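Side-chain contacts in bacteriocin (Pseudomonas syringae pv. tomato, PDB 4FZL), which is a calcium-binding, colicin M-like bacteriocin that degrades the peptidoglycan precursor lipid II, probably as a phosphatase: residues V123-R126 with V131-V134; H99-G104 with D195-N200. One frame throughout, in Å; residues are numbered along the deposited sequence.

Contact 1: residues V123-R126 with V131-V134; sequences VDIR and VMNV
Met132 of helix 129-135 reaches across to Ile125 and Arg126 in the short 3-10 turn before it. Its side chain is folded rather than extended. CG stands anti to the carbonyl carbon (chi1 -71°), and the chain then bends at both chi2 and chi3. This shape sets CG and SD against the backbone of Ile125 and Arg126 and sends CE to the guanidinium. Met132 CG approaches Ile125 O at 3.4 Å, a van der Waals contact. SD passes over the backbone of the next residue, with Met132 SD 3.8 Å from Arg126 CA. The terminal methyl goes furthest, and Met132 CE lies 3.5 Å from Arg126 NH1. The methyl meets the guanidinium obliquely. Arg126 starts out away from the helix, but a bend at chi3 (58°) helps carry its guanidinium back to the methionine. Beside this pair, Ile125 meets Val131 through one branch of each residue. Ile125 CG2 and Val131 CG1 are 3.5 Å apart, which is tight for two methyl groups. Ile125 CG2 also lies 4.3 Å from Met132 SD, so it faces both helix residues. The other branch of Ile125, CG1 with CD1, leads away from the helix. No hydrogen bond crosses the contact. The beta-sheet adds to the packing: Ile125 and Val131 both touch Leu172 of strand 167-178, while Arg126 and Met132 both touch Trp184 of strand 184-197. This is largely apolar packing, with an arginine at its exposed edge, of a short helix and its preceding loop on a beta-sheet, in the colicin M-like domain and away from the calcium site.

Contact 2: residues H99-G104 with D195-N200; sequences HALAHG and DVYDAN. With CA (calcium ion), chain C.
Tyr197 packs against helix 96-106 through the outer part of its ring. The apolar contact is made by Ala100, whose CB lies 3.7 Å from Tyr197 CE1. CG of the tyrosine is anti to the backbone N (chi1 -174°), which brings the ring up to Ala100. Tyr197 OH sits 3.6 Å from Leu101 CA, a van der Waals contact. Further along, Ala199 CB rests on the backbone at Gly104 CA, 3.8 Å away. Glycine has no side chain at this point, and the two backbones come close, with 5.1 Å between Gly104 CA and Ala199 CA.

A polar atom, Ala100 O, also meets the ring without hydrogen bonding to it. It approaches obliquely, with Ala100 O 3.6 Å from Tyr197 CZ. This oxygen accepts from Gly104 N within the helix and is also hydrogen-bonded to Tyr224 OH.

Within 195-200, Asp198 OD2 accepts from Asn200 N at 3.0 Å, with an N-H...O angle of 162°. This forms an Asx turn just after the strand. Asn200 N meets OD2 on the anti side, 32° out of the carboxylate plane.

Metal bonding is at Asp195, the first residue of the segment. Asp195 chelates calcium with both carboxylate oxygens, OD1 at 2.4 Å and OD2 at 2.5 Å. Two waters also bind the ion, and the backbone oxygens of Leu165 and Asn167 are further ligands.

Between the two segments the helix is held to the strand and the turn after it by packing alone. Tyr224 bridges them through its bond to Ala100 O and its ring against Tyr197. The charge of Asp195 is directed to the metal and probably balanced in part by it.

After the N-terminal helices the chain reaches helix 96-106, which supplies the first half of contact 2. It then runs past helix 116-119 into the loop 123-126 and helix 129-135. Contact 1 closes a short turn there, with four residues between its segments. The chain next forms strands 142-153, 167-178 and 184-197, and the end of the last returns to helix 96-106. Contact 2 therefore closes a long loop of 90 residues, and contact 1 lies wholly within it. The two do not touch: their centres are 30 Å apart. Strand 184-197 links them, carrying Trp184 beside contact 1 and Asp195 and Tyr197 at contact 2.

Contact 1: residues V123-R126 with V131-V134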
loop_
_atom_site.group_PDB
_atom_site.type_symbol
_atom_site.label_atom_id
_atom_site.label_comp_id
_atom_site.label_asym_id
_atom_site.label_seq_id
_atom_site.Cartn_x
_atom_site.Cartn_y
_atom_site.Cartn_z
ATOM N N VAL A 123 -7.861 -14.093 -3.268
ATOM C CA VAL A 123 -7.572 -15.213 -2.402
ATOM C C VAL A 123 -8.264 -16.485 -2.950
ATOM O O VAL A 123 -9.438 -16.500 -3.142
ATOM C CB VAL A 123 -8.012 -14.943 -0.966
ATOM C CG1 VAL A 123 -7.757 -16.128 0.007
ATOM C CG2 VAL A 123 -7.318 -13.664 -0.434
ATOM N N ASP A 124 -7.481 -17.541 -3.149
ATOM C CA ASP A 124 -7.983 -18.828 -3.593
ATOM C C ASP A 124 -8.025 -19.707 -2.340
ATOM O O ASP A 124 -7.026 -20.303 -1.966
ATOM C CB ASP A 124 -7.028 -19.400 -4.657
ATOM C CG ASP A 124 -7.376 -20.834 -5.070
ATOM O OD1 ASP A 124 -6.496 -21.523 -5.682
ATOM O OD2 ASP A 124 -8.536 -21.262 -4.826
ATOM N N ILE A 125 -9.150 -19.726 -1.623
ATOM C CA ILE A 125 -9.230 -20.460 -0.365
ATOM C C ILE A 125 -8.938 -21.957 -0.503
ATOM O O ILE A 125 -8.410 -22.567 0.408
ATOM C CB ILE A 125 -10.616 -20.295 0.278
ATOM C CG1 ILE A 125 -10.796 -18.835 0.735
ATOM C CG2 ILE A 125 -10.789 -21.298 1.410
ATOM C CD1 ILE A 125 -12.194 -18.264 0.490
ATOM N N ARG A 126 -9.303 -22.546 -1.646
ATOM C CA ARG A 126 -9.110 -23.953 -1.868
ATOM C C ARG A 126 -7.621 -24.238 -1.861
ATOM O O ARG A 126 -7.216 -25.341 -1.480
ATOM C CB ARG A 126 -9.713 -24.402 -3.204
ATOM C CG ARG A 126 -11.229 -24.222 -3.394
ATOM C CD ARG A 126 -11.729 -24.812 -4.714
ATOM N NE ARG A 126 -11.396 -26.245 -4.797
ATOM C CZ ARG A 126 -11.898 -27.200 -4.003
ATOM N NH1 ARG A 126 -12.799 -26.927 -3.053
ATOM N NH2 ARG A 126 -11.501 -28.455 -4.167
ATOM N N VAL A 131 -7.284 -23.639 6.200
ATOM C CA VAL A 131 -8.714 -23.244 6.045
ATOM C C VAL A 131 -9.566 -24.384 5.486
ATOM O O VAL A 131 -10.648 -24.701 6.008
ATOM C CB VAL A 131 -8.881 -21.943 5.224
ATOM C CG1 VAL A 131 -10.334 -21.685 4.848
ATOM C CG2 VAL A 131 -8.279 -20.763 5.989
ATOM N N MET A 132 -9.054 -25.046 4.459
ATOM C CA MET A 132 -9.783 -26.189 3.887
ATOM C C MET A 132 -9.985 -27.318 4.918
ATOM O O MET A 132 -11.041 -27.962 4.909
ATOM C CB MET A 132 -9.119 -26.692 2.620
ATOM C CG MET A 132 -9.315 -25.705 1.497
ATOM S SD MET A 132 -11.031 -25.544 0.935
ATOM C CE MET A 132 -11.273 -27.123 0.087
ATOM N N ASN A 133 -8.996 -27.543 5.800
ATOM C CA ASN A 133 -9.099 -28.488 6.922
ATOM C C ASN A 133 -10.295 -28.151 7.831
ATOM O O ASN A 133 -10.979 -29.045 8.326
ATOM C CB ASN A 133 -7.845 -28.455 7.833
ATOM C CG ASN A 133 -6.743 -29.368 7.367
ATOM O OD1 ASN A 133 -6.815 -29.933 6.258
ATOM N ND2 ASN A 133 -5.688 -29.510 8.198
ATOM N N VAL A 134 -10.509 -26.855 8.086
ATOM C CA VAL A 134 -11.608 -26.435 8.991
ATOM C C VAL A 134 -12.964 -26.556 8.312
ATOM O O VAL A 134 -13.947 -27.022 8.930
ATOM C CB VAL A 134 -11.407 -25.009 9.502
ATOM C CG1 VAL A 134 -12.575 -24.535 10.377
ATOM C CG2 VAL A 134 -10.119 -24.963 10.286
#

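Contact 2: residues H99-G104 with D195-N200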
loop_
_atom_site.group_PDB
_atom_site.type_symbol
_atom_site.label_atom_id
_atom_site.label_comp_id
_atom_site.label_asym_id
_atom_site.label_seq_id
_atom_site.Cartn_x
_atom_site.Cartn_y
_atom_site.Cartn_z
ATOM N N HIS A 99 4.114 6.168 -0.804
ATOM C CA HIS A 99 3.246 6.862 0.160
ATOM C C HIS A 99 3.486 6.286 1.562
ATOM O O HIS A 99 3.626 7.037 2.520
ATOM C CB HIS A 99 1.737 6.721 -0.328
ATOM C CG HIS A 99 0.763 7.523 0.464
ATOM N ND1 HIS A 99 -0.534 7.627 0.103
ATOM C CD2 HIS A 99 0.934 8.370 1.541
ATOM C CE1 HIS A 99 -1.190 8.451 0.927
ATOM N NE2 HIS A 99 -0.306 8.934 1.804
ATOM N N ALA A 100 3.549 4.970 1.682
ATOM C CA ALA A 100 3.830 4.322 2.958
ATOM C C ALA A 100 5.224 4.721 3.444
ATOM O O ALA A 100 5.459 4.859 4.694
ATOM C CB ALA A 100 3.643 2.814 2.859
ATOM N N LEU A 101 6.179 4.767 2.516
ATOM C CA LEU A 101 7.549 5.156 2.893
ATOM C C LEU A 101 7.573 6.616 3.477
ATOM O O LEU A 101 8.126 6.937 4.541
ATOM C CB LEU A 101 8.502 5.068 1.683
ATOM C CG LEU A 101 9.928 5.579 1.877
ATOM C CD1 LEU A 101 10.576 4.555 2.780
ATOM C CD2 LEU A 101 10.561 5.562 0.493
ATOM N N ALA A 102 6.955 7.497 2.695
ATOM C CA ALA A 102 6.753 8.899 3.114
ATOM C C ALA A 102 6.106 8.988 4.526
ATOM O O ALA A 102 6.538 9.794 5.350
ATOM C CB ALA A 102 5.927 9.693 2.075
ATOM N N HIS A 103 5.105 8.151 4.787
ATOM C CA HIS A 103 4.357 8.239 5.981
ATOM C C HIS A 103 5.265 7.882 7.159
ATOM O O HIS A 103 5.124 8.419 8.233
ATOM C CB HIS A 103 3.140 7.315 5.943
ATOM C CG HIS A 103 2.159 7.629 7.005
ATOM N ND1 HIS A 103 1.270 8.654 6.886
ATOM C CD2 HIS A 103 1.947 7.052 8.272
ATOM C CE1 HIS A 103 0.570 8.719 8.024
ATOM N NE2 HIS A 103 0.960 7.707 8.837
ATOM N N GLY A 104 6.204 6.948 6.982
ATOM C CA GLY A 104 7.087 6.565 8.129
ATOM C C GLY A 104 8.046 7.717 8.525
ATOM O O GLY A 104 8.531 7.787 9.645
ATOM N N ASP A 195 -2.068 -4.059 10.297
ATOM C CA ASP A 195 -0.668 -4.483 10.027
ATOM C C ASP A 195 0.293 -3.401 10.522
ATOM O O ASP A 195 0.108 -2.218 10.249
ATOM C CB ASP A 195 -0.505 -4.746 8.573
ATOM C CG ASP A 195 0.714 -5.651 8.241
ATOM O OD1 ASP A 195 0.790 -6.864 8.623
ATOM O OD2 ASP A 195 1.574 -5.165 7.478
ATOM N N VAL A 196 1.326 -3.813 11.243
ATOM C CA VAL A 196 2.311 -2.858 11.709
ATOM C C VAL A 196 3.331 -2.606 10.602
ATOM O O VAL A 196 3.944 -3.579 10.070
ATOM C CB VAL A 196 2.977 -3.321 12.933
ATOM C CG1 VAL A 196 4.201 -2.442 13.321
ATOM C CG2 VAL A 196 1.883 -3.371 14.005
ATOM N N TYR A 197 3.512 -1.317 10.260
ATOM C CA TYR A 197 4.527 -0.912 9.320
ATOM C C TYR A 197 5.803 -0.526 10.098
ATOM O O TYR A 197 5.820 0.468 10.790
ATOM C CB TYR A 197 4.042 0.284 8.499
ATOM C CG TYR A 197 4.971 0.691 7.408
ATOM C CD1 TYR A 197 4.874 0.098 6.162
ATOM C CD2 TYR A 197 5.949 1.606 7.605
ATOM C CE1 TYR A 197 5.597 0.522 5.051
ATOM C CE2 TYR A 197 6.786 1.974 6.600
ATOM C CZ TYR A 197 6.603 1.468 5.305
ATOM O OH TYR A 197 7.453 1.842 4.344
ATOM N N ASP A 198 6.819 -1.359 10.009
ATOM C CA ASP A 198 8.139 -1.037 10.577
ATOM C C ASP A 198 8.898 -0.123 9.636
ATOM O O ASP A 198 9.241 -0.523 8.506
ATOM C CB ASP A 198 8.932 -2.324 10.813
ATOM C CG ASP A 198 10.273 -2.087 11.545
ATOM O OD1 ASP A 198 10.815 -3.103 11.998
ATOM O OD2 ASP A 198 10.783 -0.926 11.631
ATOM N N ALA A 199 9.028 1.144 10.043
ATOM C CA ALA A 199 9.552 2.225 9.195
ATOM C C ALA A 199 11.087 2.349 9.262
ATOM O O ALA A 199 11.712 3.192 8.626
ATOM C CB ALA A 199 8.896 3.549 9.538
ATOM N N ASN A 200 11.737 1.411 9.933
ATOM C CA ASN A 200 13.216 1.388 9.905
ATOM C C ASN A 200 13.627 1.067 8.481
ATOM O O ASN A 200 13.197 0.049 7.943
ATOM C CB ASN A 200 13.755 0.370 10.919
ATOM C CG ASN A 200 15.285 0.385 11.016
ATOM O OD1 ASN A 200 15.993 0.646 10.059
ATOM N ND2 ASN A 200 15.787 0.092 12.189
HETATM CA CA CA C . 2.898 -7.244 7.565
HETATM O O HOH W 1 4.228 -5.740 7.426
HETATM O O HOH W 2 4.979 -8.509 7.080
#